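Local structure of ComZ (Thermus thermophilus, 6QVI) at residues A302-Q307 and G372-E377; P325-A330 and V343-T348; L336-Q341 and F357-T362; G378-L383 and G410-I415. The protein probably acts at the tip of a competence-associated pilus as a DNA receptor, combining a pseudopilin-like domain with a beta-solenoid domain. All coordinates share one frame; numbering follows the deposited sequence.

Contact 1: residues A302-Q307 and G372-E377; sequences AALRIQ and GDVVLE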
loop_
_atom_site.group_PDB
_atom_site.type_symbol
_atom_site.label_atom_id
_atom_site.label_comp_id
_atom_site.label_asym_id
_atom_site.label_seq_id
_atom_site.Cartn_x
_atom_site.Cartn_y
_atom_site.Cartn_z
ATOM N N ALA A 302 -7.781 -18.720 8.304
ATOM C CA ALA A 302 -6.927 -19.684 7.677
ATOM C C ALA A 302 -7.654 -20.865 7.161
ATOM O O ALA A 302 -8.550 -21.363 7.785
ATOM C CB ALA A 302 -5.930 -20.157 8.671
ATOM N N ALA A 303 -7.233 -21.335 6.014
ATOM C CA ALA A 303 -7.818 -22.503 5.441
ATOM C C ALA A 303 -7.116 -23.647 6.099
ATOM O O ALA A 303 -7.732 -24.521 6.642
ATOM C CB ALA A 303 -7.564 -22.539 3.965
ATOM N N LEU A 304 -5.801 -23.620 6.042
ATOM C CA LEU A 304 -4.979 -24.631 6.636
ATOM C C LEU A 304 -4.264 -23.971 7.763
ATOM O O LEU A 304 -3.607 -23.000 7.564
ATOM C CB LEU A 304 -3.967 -25.103 5.617
ATOM C CG LEU A 304 -3.267 -26.420 5.879
ATOM C CD1 LEU A 304 -1.962 -26.188 6.574
ATOM C CD2 LEU A 304 -4.135 -27.253 6.769
ATOM N N ARG A 305 -4.381 -24.502 8.958
ATOM C CA ARG A 305 -3.710 -23.911 10.078
ATOM C C ARG A 305 -3.217 -24.969 11.010
ATOM O O ARG A 305 -3.989 -25.721 11.512
ATOM C CB ARG A 305 -4.662 -23.029 10.822
ATOM C CG ARG A 305 -4.190 -22.736 12.204
ATOM C CD ARG A 305 -4.728 -21.431 12.676
ATOM N NE ARG A 305 -4.563 -21.305 14.093
ATOM C CZ ARG A 305 -5.544 -21.467 14.937
ATOM N NH1 ARG A 305 -6.724 -21.736 14.474
ATOM N NH2 ARG A 305 -5.352 -21.342 16.215
ATOM N N ILE A 306 -1.916 -25.001 11.252
ATOM C CA ILE A 306 -1.296 -25.986 12.111
ATOM C C ILE A 306 -0.506 -25.356 13.210
ATOM O O ILE A 306 0.197 -24.438 12.971
ATOM C CB ILE A 306 -0.293 -26.788 11.310
ATOM C CG1 ILE A 306 -0.936 -27.296 10.050
ATOM C CG2 ILE A 306 0.194 -27.976 12.089
ATOM C CD1 ILE A 306 -0.087 -28.306 9.353
ATOM N N GLN A 307 -0.608 -25.862 14.421
ATOM C CA GLN A 307 0.140 -25.301 15.513
ATOM C C GLN A 307 1.137 -26.288 15.996
ATOM O O GLN A 307 0.998 -27.449 15.786
ATOM C CB GLN A 307 -0.744 -25.000 16.693
ATOM C CG GLN A 307 -2.065 -24.375 16.374
ATOM C CD GLN A 307 -2.511 -23.475 17.473
ATOM O OE1 GLN A 307 -2.614 -22.287 17.288
ATOM N NE2 GLN A 307 -2.757 -24.033 18.627
ATOM N N GLY A 372 -6.313 -21.020 -0.916
ATOM C CA GLY A 372 -6.702 -20.344 0.292
ATOM C C GLY A 372 -5.452 -19.970 1.056
ATOM O O GLY A 372 -4.328 -20.119 0.572
ATOM N N ASP A 373 -5.646 -19.507 2.281
ATOM C CA ASP A 373 -4.535 -19.049 3.100
ATOM C C ASP A 373 -4.108 -20.106 4.120
ATOM O O ASP A 373 -4.944 -20.744 4.767
ATOM C CB ASP A 373 -4.936 -17.750 3.792
ATOM C CG ASP A 373 -5.423 -16.684 2.794
ATOM O OD1 ASP A 373 -4.617 -15.810 2.409
ATOM O OD2 ASP A 373 -6.612 -16.725 2.381
ATOM N N VAL A 374 -2.813 -20.240 4.321
ATOM C CA VAL A 374 -2.274 -21.218 5.238
ATOM C C VAL A 374 -1.337 -20.620 6.254
ATOM O O VAL A 374 -0.470 -19.893 5.901
ATOM C CB VAL A 374 -1.546 -22.331 4.471
ATOM C CG1 VAL A 374 -1.243 -21.926 3.063
ATOM C CG2 VAL A 374 -0.261 -22.732 5.131
ATOM N N VAL A 375 -1.514 -20.939 7.524
ATOM C CA VAL A 375 -0.624 -20.428 8.540
ATOM C C VAL A 375 -0.120 -21.503 9.461
ATOM O O VAL A 375 -0.893 -22.228 10.014
ATOM C CB VAL A 375 -1.243 -19.286 9.350
ATOM C CG1 VAL A 375 -2.708 -19.235 9.145
ATOM C CG2 VAL A 375 -0.957 -19.412 10.818
ATOM N N LEU A 376 1.198 -21.553 9.626
ATOM C CA LEU A 376 1.891 -22.500 10.467
ATOM C C LEU A 376 2.443 -21.811 11.659
ATOM O O LEU A 376 3.284 -21.004 11.524
ATOM C CB LEU A 376 3.048 -23.063 9.699
ATOM C CG LEU A 376 2.668 -23.271 8.265
ATOM C CD1 LEU A 376 3.820 -23.820 7.481
ATOM C CD2 LEU A 376 1.503 -24.207 8.193
ATOM N N GLU A 377 1.986 -22.133 12.843
ATOM C CA GLU A 377 2.500 -21.481 14.011
ATOM C C GLU A 377 3.497 -22.342 14.729
ATOM O O GLU A 377 3.243 -23.480 14.963
ATOM C CB GLU A 377 1.371 -21.152 14.966
ATOM C CG GLU A 377 0.219 -20.427 14.319
ATOM C CD GLU A 377 -0.875 -20.043 15.286
ATOM O OE1 GLU A 377 -0.612 -19.425 16.325
ATOM O OE2 GLU A 377 -2.022 -20.356 14.997
#

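Contact 2: residues P325-A330 and V343-T348; sequences PSCLQA and VDCTFT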
loop_
_atom_site.group_PDB
_atom_site.type_symbol
_atom_site.label_atom_id
_atom_site.label_comp_id
_atom_site.label_asym_id
_atom_site.label_seq_id
_atom_site.Cartn_x
_atom_site.Cartn_y
_atom_site.Cartn_z
ATOM N N PRO A 325 -1.164 -37.875 6.047
ATOM C CA PRO A 325 -0.004 -37.942 6.957
ATOM C C PRO A 325 1.309 -37.454 6.342
ATOM O O PRO A 325 2.189 -37.000 7.081
ATOM C CB PRO A 325 0.064 -39.435 7.330
ATOM C CG PRO A 325 -1.263 -40.028 6.920
ATOM C CD PRO A 325 -1.732 -39.203 5.759
ATOM N N SER A 326 1.491 -37.573 5.021
ATOM C CA SER A 326 2.632 -36.943 4.357
ATOM C C SER A 326 2.763 -35.482 4.785
ATOM O O SER A 326 3.869 -34.992 5.053
ATOM C CB SER A 326 2.507 -37.017 2.839
ATOM O OG SER A 326 1.299 -36.431 2.389
ATOM N N CYS A 327 1.635 -34.758 4.789
ATOM C CA CYS A 327 1.659 -33.339 5.122
ATOM C C CYS A 327 2.228 -33.125 6.520
ATOM O O CYS A 327 3.165 -32.339 6.711
ATOM C CB CYS A 327 0.245 -32.752 4.985
ATOM S SG CYS A 327 0.059 -31.044 5.605
ATOM N N LEU A 328 1.658 -33.805 7.520
ATOM C CA LEU A 328 2.115 -33.622 8.898
ATOM C C LEU A 328 3.517 -34.182 9.142
ATOM O O LEU A 328 4.233 -33.666 10.011
ATOM C CB LEU A 328 1.101 -34.210 9.887
ATOM C CG LEU A 328 -0.169 -33.337 10.016
ATOM C CD1 LEU A 328 -1.379 -34.076 10.591
ATOM C CD2 LEU A 328 0.114 -32.080 10.815
ATOM N N GLN A 329 3.926 -35.237 8.410
ATOM C CA GLN A 329 5.296 -35.731 8.529
ATOM C C GLN A 329 6.302 -34.619 8.224
ATOM O O GLN A 329 7.329 -34.497 8.898
ATOM C CB GLN A 329 5.510 -36.934 7.596
ATOM C CG GLN A 329 4.957 -38.331 8.046
ATOM C CD GLN A 329 6.001 -39.212 8.791
ATOM O OE1 GLN A 329 7.172 -38.834 8.934
ATOM N NE2 GLN A 329 5.572 -40.399 9.251
ATOM N N ALA A 330 6.012 -33.775 7.234
ATOM C CA ALA A 330 6.997 -32.796 6.787
ATOM C C ALA A 330 7.364 -31.772 7.869
ATOM O O ALA A 330 8.428 -31.139 7.772
ATOM C CB ALA A 330 6.493 -32.091 5.528
ATOM N N VAL A 343 5.396 -32.686 -1.049
ATOM C CA VAL A 343 4.564 -32.647 0.141
ATOM C C VAL A 343 3.194 -32.151 -0.281
ATOM O O VAL A 343 3.084 -31.109 -0.939
ATOM C CB VAL A 343 5.187 -31.728 1.209
ATOM C CG1 VAL A 343 4.258 -31.570 2.388
ATOM C CG2 VAL A 343 6.550 -32.270 1.634
ATOM N N ASP A 344 2.156 -32.883 0.108
ATOM C CA ASP A 344 0.785 -32.568 -0.279
ATOM C C ASP A 344 0.018 -32.190 0.989
ATOM O O ASP A 344 -0.468 -33.056 1.723
ATOM C CB ASP A 344 0.146 -33.754 -1.005
ATOM C CG ASP A 344 -1.243 -33.434 -1.576
ATOM O OD1 ASP A 344 -1.812 -32.373 -1.247
ATOM O OD2 ASP A 344 -1.779 -34.261 -2.348
ATOM N N CYS A 345 -0.107 -30.894 1.249
ATOM C CA CYS A 345 -0.935 -30.428 2.356
ATOM C C CYS A 345 -2.286 -29.929 1.888
ATOM O O CYS A 345 -2.765 -28.909 2.382
ATOM C CB CYS A 345 -0.241 -29.334 3.152
ATOM S SG CYS A 345 1.049 -29.948 4.201
ATOM N N THR A 346 -2.919 -30.592 0.930
ATOM C CA THR A 346 -4.238 -30.151 0.515
ATOM C C THR A 346 -5.319 -31.028 1.126
ATOM O O THR A 346 -5.069 -32.139 1.611
ATOM C CB THR A 346 -4.374 -30.125 -1.007
ATOM O OG1 THR A 346 -4.332 -31.461 -1.522
ATOM C CG2 THR A 346 -3.260 -29.284 -1.625
ATOM N N PHE A 347 -6.538 -30.496 1.103
ATOM C CA PHE A 347 -7.714 -31.202 1.579
ATOM C C PHE A 347 -8.879 -30.758 0.708
ATOM O O PHE A 347 -8.828 -29.704 0.062
ATOM C CB PHE A 347 -7.998 -30.919 3.059
ATOM C CG PHE A 347 -8.266 -29.471 3.351
ATOM C CD1 PHE A 347 -7.225 -28.613 3.671
ATOM C CD2 PHE A 347 -9.565 -28.959 3.284
ATOM C CE1 PHE A 347 -7.471 -27.260 3.936
ATOM C CE2 PHE A 347 -9.816 -27.616 3.538
ATOM C CZ PHE A 347 -8.767 -26.765 3.868
ATOM N N THR A 348 -9.967 -31.505 0.714
ATOM C CA THR A 348 -11.096 -31.124 -0.099
ATOM C C THR A 348 -12.267 -30.787 0.747
ATOM O O THR A 348 -12.631 -31.535 1.621
ATOM C CB THR A 348 -11.561 -32.284 -0.923
ATOM O OG1 THR A 348 -12.000 -33.294 -0.024
ATOM C CG2 THR A 348 -10.431 -32.807 -1.731
#

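Contact 3: residues L336-Q341 and F357-T362; sequences LTLDTQ and FRYTYT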
loop_
_atom_site.group_PDB
_atom_site.type_symbol
_atom_site.label_atom_id
_atom_site.label_comp_id
_atom_site.label_asym_id
_atom_site.label_seq_id
_atom_site.Cartn_x
_atom_site.Cartn_y
_atom_site.Cartn_z
ATOM N N LEU A 336 9.672 -26.705 8.361
ATOM C CA LEU A 336 9.156 -27.228 7.113
ATOM C C LEU A 336 10.160 -26.823 6.049
ATOM O O LEU A 336 10.277 -25.646 5.714
ATOM C CB LEU A 336 7.810 -26.593 6.811
ATOM C CG LEU A 336 6.791 -27.157 5.833
ATOM C CD1 LEU A 336 5.653 -26.184 5.856
ATOM C CD2 LEU A 336 7.321 -27.285 4.470
ATOM N N THR A 337 10.850 -27.783 5.471
ATOM C CA THR A 337 11.751 -27.465 4.401
ATOM C C THR A 337 11.159 -28.133 3.214
ATOM O O THR A 337 10.763 -29.241 3.277
ATOM C CB THR A 337 13.197 -27.884 4.668
ATOM O OG1 THR A 337 13.661 -28.761 3.648
ATOM C CG2 THR A 337 13.319 -28.540 5.985
ATOM N N LEU A 338 11.102 -27.451 2.110
ATOM C CA LEU A 338 10.477 -28.046 0.935
ATOM C C LEU A 338 11.497 -28.915 0.210
ATOM O O LEU A 338 11.470 -30.138 0.383
ATOM C CB LEU A 338 9.922 -26.961 0.032
ATOM C CG LEU A 338 8.740 -26.235 0.654
ATOM C CD1 LEU A 338 8.052 -25.440 -0.388
ATOM C CD2 LEU A 338 7.786 -27.225 1.174
ATOM N N ASP A 339 12.387 -28.331 -0.588
ATOM C CA ASP A 339 13.517 -29.079 -1.213
ATOM C C ASP A 339 13.031 -30.188 -2.152
ATOM O O ASP A 339 12.136 -29.955 -2.979
ATOM C CB ASP A 339 14.449 -29.563 -0.107
ATOM C CG ASP A 339 15.891 -29.690 -0.575
ATOM O OD1 ASP A 339 16.133 -29.551 -1.796
ATOM O OD2 ASP A 339 16.790 -29.892 0.276
ATOM N N THR A 340 13.594 -31.398 -2.077
ATOM C CA THR A 340 13.484 -32.444 -3.097
ATOM C C THR A 340 12.410 -33.523 -2.860
ATOM O O THR A 340 12.379 -34.508 -3.611
ATOM C CB THR A 340 14.848 -33.109 -3.283
ATOM O OG1 THR A 340 14.762 -34.129 -4.284
ATOM C CG2 THR A 340 15.342 -33.689 -1.976
ATOM N N GLN A 341 11.608 -33.467 -1.802
ATOM C CA GLN A 341 10.534 -34.454 -1.687
ATOM C C GLN A 341 9.180 -33.774 -1.615
ATOM O O GLN A 341 8.952 -32.922 -0.756
ATOM C CB GLN A 341 10.744 -35.420 -0.527
ATOM C CG GLN A 341 9.608 -36.434 -0.555
ATOM C CD GLN A 341 9.802 -37.532 -1.624
ATOM O OE1 GLN A 341 10.915 -37.939 -1.961
ATOM N NE2 GLN A 341 8.665 -37.980 -2.195
ATOM N N PHE A 357 -1.936 -26.349 0.862
ATOM C CA PHE A 357 -0.883 -26.126 -0.113
ATOM C C PHE A 357 -0.353 -27.471 -0.574
ATOM O O PHE A 357 -0.463 -28.478 0.124
ATOM C CB PHE A 357 0.273 -25.257 0.429
ATOM C CG PHE A 357 1.183 -25.969 1.398
ATOM C CD1 PHE A 357 2.258 -26.721 0.948
ATOM C CD2 PHE A 357 0.995 -25.842 2.763
ATOM C CE1 PHE A 357 3.100 -27.384 1.847
ATOM C CE2 PHE A 357 1.841 -26.501 3.672
ATOM C CZ PHE A 357 2.894 -27.263 3.211
ATOM N N ARG A 358 0.261 -27.465 -1.749
ATOM C CA ARG A 358 0.793 -28.679 -2.344
ATOM C C ARG A 358 2.101 -28.326 -3.031
ATOM O O ARG A 358 2.181 -27.290 -3.699
ATOM C CB ARG A 358 -0.196 -29.279 -3.337
ATOM C CG ARG A 358 0.287 -30.544 -3.963
ATOM C CD ARG A 358 -0.881 -31.456 -4.210
ATOM N NE ARG A 358 -1.929 -30.760 -4.937
ATOM C CZ ARG A 358 -2.060 -30.810 -6.253
ATOM N NH1 ARG A 358 -1.206 -31.533 -6.970
ATOM N NH2 ARG A 358 -3.040 -30.144 -6.851
ATOM N N TYR A 359 3.137 -29.131 -2.812
ATOM C CA TYR A 359 4.463 -28.820 -3.338
ATOM C C TYR A 359 4.996 -30.003 -4.160
ATOM O O TYR A 359 5.457 -31.002 -3.597
ATOM C CB TYR A 359 5.430 -28.485 -2.209
ATOM C CG TYR A 359 6.886 -28.341 -2.641
ATOM C CD1 TYR A 359 7.235 -27.731 -3.849
ATOM C CD2 TYR A 359 7.894 -28.964 -1.913
ATOM C CE1 TYR A 359 8.577 -27.635 -4.235
ATOM C CE2 TYR A 359 9.213 -28.915 -2.305
ATOM C CZ TYR A 359 9.573 -28.230 -3.451
ATOM O OH TYR A 359 10.913 -28.172 -3.820
ATOM N N THR A 360 4.892 -29.911 -5.482
ATOM C CA THR A 360 5.418 -30.958 -6.350
ATOM C C THR A 360 6.902 -30.713 -6.630
ATOM O O THR A 360 7.397 -29.583 -6.541
ATOM C CB THR A 360 4.626 -31.038 -7.658
ATOM O OG1 THR A 360 3.236 -30.824 -7.394
ATOM C CG2 THR A 360 4.783 -32.396 -8.253
ATOM N N TYR A 361 7.607 -31.788 -7.000
ATOM C CA TYR A 361 9.005 -31.724 -7.414
ATOM C C TYR A 361 9.134 -32.358 -8.803
ATOM O O TYR A 361 8.598 -33.437 -9.064
ATOM C CB TYR A 361 9.902 -32.445 -6.390
ATOM C CG TYR A 361 11.325 -32.729 -6.856
ATOM C CD1 TYR A 361 11.968 -31.920 -7.803
ATOM C CD2 TYR A 361 11.983 -33.871 -6.432
ATOM C CE1 TYR A 361 13.239 -32.201 -8.254
ATOM C CE2 TYR A 361 13.270 -34.162 -6.881
ATOM C CZ TYR A 361 13.881 -33.318 -7.800
ATOM O OH TYR A 361 15.141 -33.562 -8.271
ATOM N N THR A 362 9.875 -31.680 -9.673
ATOM C CA THR A 362 9.939 -31.923 -11.109
ATOM C C THR A 362 11.246 -32.543 -11.589
ATOM O O THR A 362 11.237 -33.421 -12.460
ATOM C CB THR A 362 9.757 -30.576 -11.826
ATOM O OG1 THR A 362 10.877 -29.720 -11.533
ATOM C CG2 THR A 362 8.525 -29.821 -11.358
#

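Contact 4: residues G378-L383 and G410-I415; sequences GIDAVL and GGNLDI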
loop_
_atom_site.group_PDB
_atom_site.type_symbol
_atom_site.label_atom_id
_atom_site.label_comp_id
_atom_site.label_asym_id
_atom_site.label_seq_id
_atom_site.Cartn_x
_atom_site.Cartn_y
_atom_site.Cartn_z
ATOM N N GLY A 378 4.634 -21.778 15.085
ATOM C CA GLY A 378 5.674 -22.489 15.794
ATOM C C GLY A 378 6.418 -23.394 14.867
ATOM O O GLY A 378 6.920 -24.406 15.250
ATOM N N ILE A 379 6.537 -22.962 13.641
ATOM C CA ILE A 379 7.141 -23.749 12.577
ATOM C C ILE A 379 7.947 -22.772 11.743
ATOM O O ILE A 379 7.504 -21.643 11.526
ATOM C CB ILE A 379 6.074 -24.444 11.708
ATOM C CG1 ILE A 379 5.484 -25.665 12.428
ATOM C CG2 ILE A 379 6.643 -24.814 10.337
ATOM C CD1 ILE A 379 4.303 -26.280 11.691
ATOM N N ASP A 380 9.164 -23.144 11.389
ATOM C CA ASP A 380 9.891 -22.367 10.409
ATOM C C ASP A 380 9.665 -22.972 9.027
ATOM O O ASP A 380 9.244 -24.120 8.882
ATOM C CB ASP A 380 11.373 -22.303 10.772
ATOM C CG ASP A 380 11.632 -21.375 11.970
ATOM O OD1 ASP A 380 12.753 -21.344 12.543
ATOM O OD2 ASP A 380 10.675 -20.650 12.334
ATOM N N ALA A 381 9.923 -22.179 8.002
ATOM C CA ALA A 381 9.799 -22.678 6.648
ATOM C C ALA A 381 11.048 -22.307 5.883
ATOM O O ALA A 381 11.531 -21.179 6.009
ATOM C CB ALA A 381 8.542 -22.110 5.959
ATOM N N VAL A 382 11.572 -23.247 5.099
ATOM C CA VAL A 382 12.645 -22.941 4.164
ATOM C C VAL A 382 12.214 -23.565 2.839
ATOM O O VAL A 382 11.693 -24.692 2.820
ATOM C CB VAL A 382 14.026 -23.502 4.620
ATOM C CG1 VAL A 382 14.281 -23.236 6.140
ATOM C CG2 VAL A 382 14.289 -24.907 4.132
ATOM N N LEU A 383 12.280 -22.777 1.760
ATOM C CA LEU A 383 12.125 -23.269 0.397
ATOM C C LEU A 383 13.520 -23.275 -0.175
ATOM O O LEU A 383 14.129 -22.212 -0.350
ATOM C CB LEU A 383 11.200 -22.406 -0.459
ATOM C CG LEU A 383 9.742 -22.273 -0.116
ATOM C CD1 LEU A 383 9.630 -21.293 0.971
ATOM C CD2 LEU A 383 9.069 -21.740 -1.355
ATOM N N GLY A 410 9.520 -20.798 16.202
ATOM C CA GLY A 410 8.977 -20.745 14.864
ATOM C C GLY A 410 8.944 -19.342 14.334
ATOM O O GLY A 410 9.517 -18.397 14.899
ATOM N N GLY A 411 8.229 -19.204 13.221
ATOM C CA GLY A 411 7.939 -17.907 12.647
ATOM C C GLY A 411 8.950 -17.379 11.652
ATOM O O GLY A 411 8.777 -16.242 11.164
ATOM N N ASN A 412 9.992 -18.144 11.325
ATOM C CA ASN A 412 11.008 -17.661 10.396
ATOM C C ASN A 412 10.830 -18.304 9.029
ATOM O O ASN A 412 10.268 -19.394 8.894
ATOM C CB ASN A 412 12.415 -17.927 10.923
ATOM C CG ASN A 412 12.647 -17.293 12.273
ATOM O OD1 ASN A 412 12.882 -16.079 12.380
ATOM N ND2 ASN A 412 12.558 -18.104 13.324
ATOM N N LEU A 413 11.343 -17.612 8.011
ATOM C CA LEU A 413 11.162 -17.994 6.620
ATOM C C LEU A 413 12.485 -17.825 5.890
ATOM O O LEU A 413 13.193 -16.830 6.087
ATOM C CB LEU A 413 10.106 -17.098 5.949
ATOM C CG LEU A 413 9.883 -17.251 4.430
ATOM C CD1 LEU A 413 9.695 -18.740 4.014
ATOM C CD2 LEU A 413 8.788 -16.325 3.829
ATOM N N ASP A 414 12.818 -18.801 5.046
ATOM C CA ASP A 414 14.040 -18.788 4.245
ATOM C C ASP A 414 13.651 -19.129 2.811
ATOM O O ASP A 414 13.013 -20.163 2.571
ATOM C CB ASP A 414 15.090 -19.765 4.799
ATOM C CG ASP A 414 15.906 -19.170 5.971
ATOM O OD1 ASP A 414 15.339 -18.429 6.797
ATOM O OD2 ASP A 414 17.137 -19.429 6.062
ATOM N N ILE A 415 14.017 -18.252 1.863
ATOM C CA ILE A 415 13.746 -18.450 0.441
ATOM C C ILE A 415 15.111 -18.484 -0.239
ATOM O O ILE A 415 15.701 -17.429 -0.524
ATOM C CB ILE A 415 12.855 -17.341 -0.125
ATOM C CG1 ILE A 415 11.567 -17.250 0.695
ATOM C CG2 ILE A 415 12.482 -17.594 -1.577
ATOM C CD1 ILE A 415 10.528 -16.328 0.093
#

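Contact 1: residues A302-Q307 and G372-E377
Gly372 leads into a parallel strand pair, its positive phi of 82° turning the chain as it enters the strand; a beta carbon here would face Ala303. The backbone oxygen of Asp373 then takes two donors in its carbonyl plane, Ala303 N at 2.7 Å and, less tightly, Leu304 N at 3.3 Å, while its carboxylate turns to Thr400 on the next strand. Val374 pairs with Leu304, the two side chains lying abreast and pointing the same way with CB to CB at 3.9 Å. Val375 illustrates the alternation of a parallel ladder: its N donates to Leu304 O at 2.9 Å, its O accepts from Ile306 N at 3.2 Å, and its side chain, on the face opposite Leu304 and Val374, brings CG1 to the methyl of Ala302. Leu376 returns to the Leu304 face, sending CD2 to Leu304 CD1 at 4.3 Å and to Ile306 CG1. Glu377 closes the ladder through N to Ile306 O, and its OE2 receives Arg305 NE at 2.9 Å in a nearly straight salt bridge (169°) within the guanidinium plane. Arg305 NH2 also reaches Gln307 OE1, from above the amide plane. An alanine at Arg305 would remove this donor and would probably leave the Glu377 carboxylate without its charge partner in this contact, with Gln307 OE1, another acceptor, still close by. The pair lies between strand 312-317, antiparallel to 304-309, and strand 398-406, parallel to 374-377, with Gln299 of helix 294-301 weakly bonded to Glu377 OE1.

Contact 2: residues P325-A330 and V343-T348
Covalent chemistry dominates the meeting of the short helix 325-329 with strand 343-348. Cys327 SG and Cys345 SG are joined at 2.0 Å, with a chi3 of 99° that makes the disulfide right-handed. The two sulfurs leave their backbones differently: SG of Cys327 is anti to its backbone N (chi1 171°), whereas SG of Cys345 lies anti to its carbonyl carbon. Together they span CA atoms of Cys327 and Cys345 only 4.8 Å apart, while the helix runs across the strand at a steep 117°.

Apolar packing is the second component. Both methyls of Val343 rest against the beta carbon of Ala330, CG1 and CG2 each lying 3.9 Å from Ala330 CB, so the valine straddles that methyl; its CG1 also approaches Cys327 CA. The helix's other flank turns from this strand, and Leu328 packs on Leu313 and Val315 of strand 312-317.

Polar groups contribute no hydrogen bond between the two segments. Ser326 OG bonds to Ser324 OG, and the Asp344 carboxylate folds back on its own strand: OD1 accepts Thr346 N at 3.0 Å, closing an Asx turn, and takes Thr346 OG1 at 2.7 Å on its syn lone pair. Two donors thus grip one oxygen and hold the carboxylate against its own strand.

With no hydrogen bond across it, this attachment rests on the sulfur-sulfur bond and a small apolar patch, so the disulfide is the one covalent link between helix and strand here, and losing it would probably leave mainly van der Waals contacts such as those of Val343 with Ala330 and Cys327.

Contact 3: residues L336-Q341 and F357-T362
A type II' beta turn from Leu338 to Gln341 stands over strand 357-360 without pairing with it, Leu338 CA lying 7.4 Å from Tyr359 CA. No backbone ladder joins the two; side chains of 357-362 meet side chains and backbone oxygens of 336-341. Segment 336-341 starts on strand 335-337, which pairs in parallel with 380-383, consistent with the beta-solenoid domain, while strand 357-360 belongs to a separate mixed sheet. Leu336 and Phe357 meet tip to tip, CD1 to CZ at 4.0 Å. Leu338 crosses Tyr359 obliquely and sets CD1 over one ring face in a CH-pi contact, 3.9 Å from the centroid and 15° off the ring normal. The ring gets there because CG of Tyr359 is anti to the backbone N (chi1 172°). Tyr361 adopts the same first torsion and runs alongside Thr340, whose OG1 and backbone O both approach its CD2-CE2 side; Glu366 and Arg385 also touch this tyrosine. An alanine in place of Tyr361 would remove the ring and would probably lose its packing against Thr340, Glu366 and Arg385. Leu338 also reaches Leu368 and Leu383, bridging the two sheets. At the turn, Tyr359 OH donates to Asp339 O, in the carbonyl plane and on a lone pair.

Contact 4: residues G378-L383 and G410-I415
Asp380 and Asn412 share a first torsion that sets CG anti to the carbonyl carbon (chi1 -73° and -58°), so their flat ends lie abreast, pointing the same way, at the entrance to a parallel strand pair of the kind that builds a beta-solenoid. The carboxylate and amide planes stand 78° apart. Asp380 OD2 accepts the backbone N of Asn412 at 2.8 Å, from above the carboxylate plane, and Asn412 ND2 adds weak bonds to both Asp380 oxygens; Asn412 OD1 turns instead to Asp440 N. Beside this pair, Gly411 N donates to Ile379 O at 3.1 Å. Gly410 presses against the backbone of Gly378 and Ile379, where a beta carbon would collide with Ile379 N. Beyond, the ladder is regular: Ala381 N bonds to Asn412 O, Asp414 N to Ala381 O at 2.9 Å, and Leu383 N to Asp414 O at 2.8 Å. On the face of Ala381, Leu413 CD1 lies 4.1 Å from Ala381 CB and also meets Leu383 CD1. The other face pairs Val382 with Asp414, whose OD2 forms a salt bridge with Arg444; there Val382 CG1 rests 3.8 Å from Asp414 CB.

In the fold
From the N terminus, residues 302-307 open contact 1, whose loop closes only at 372-377. Inside it, contact 2 opens at 325-330 and contact 3 at 336-341; contact 2 closes at 343-348 before contact 3 does at 357-362, so these two cross while both nest within contact 1. Contact 4 follows in series, 378-383 directly continuing the chain from 377 and meeting 410-415. Strand 343-348 hydrogen-bonds to 357-360, uniting contacts 2 and 3, and strand 335-337 pairs with 380-383, joining contact 3 to contact 4. Apolar touches of Leu376 on Leu336 and Val374 on Phe357 tie contact 1 to contact 3. The parallel ladders, small helix and separate sheet thereby form one connected region.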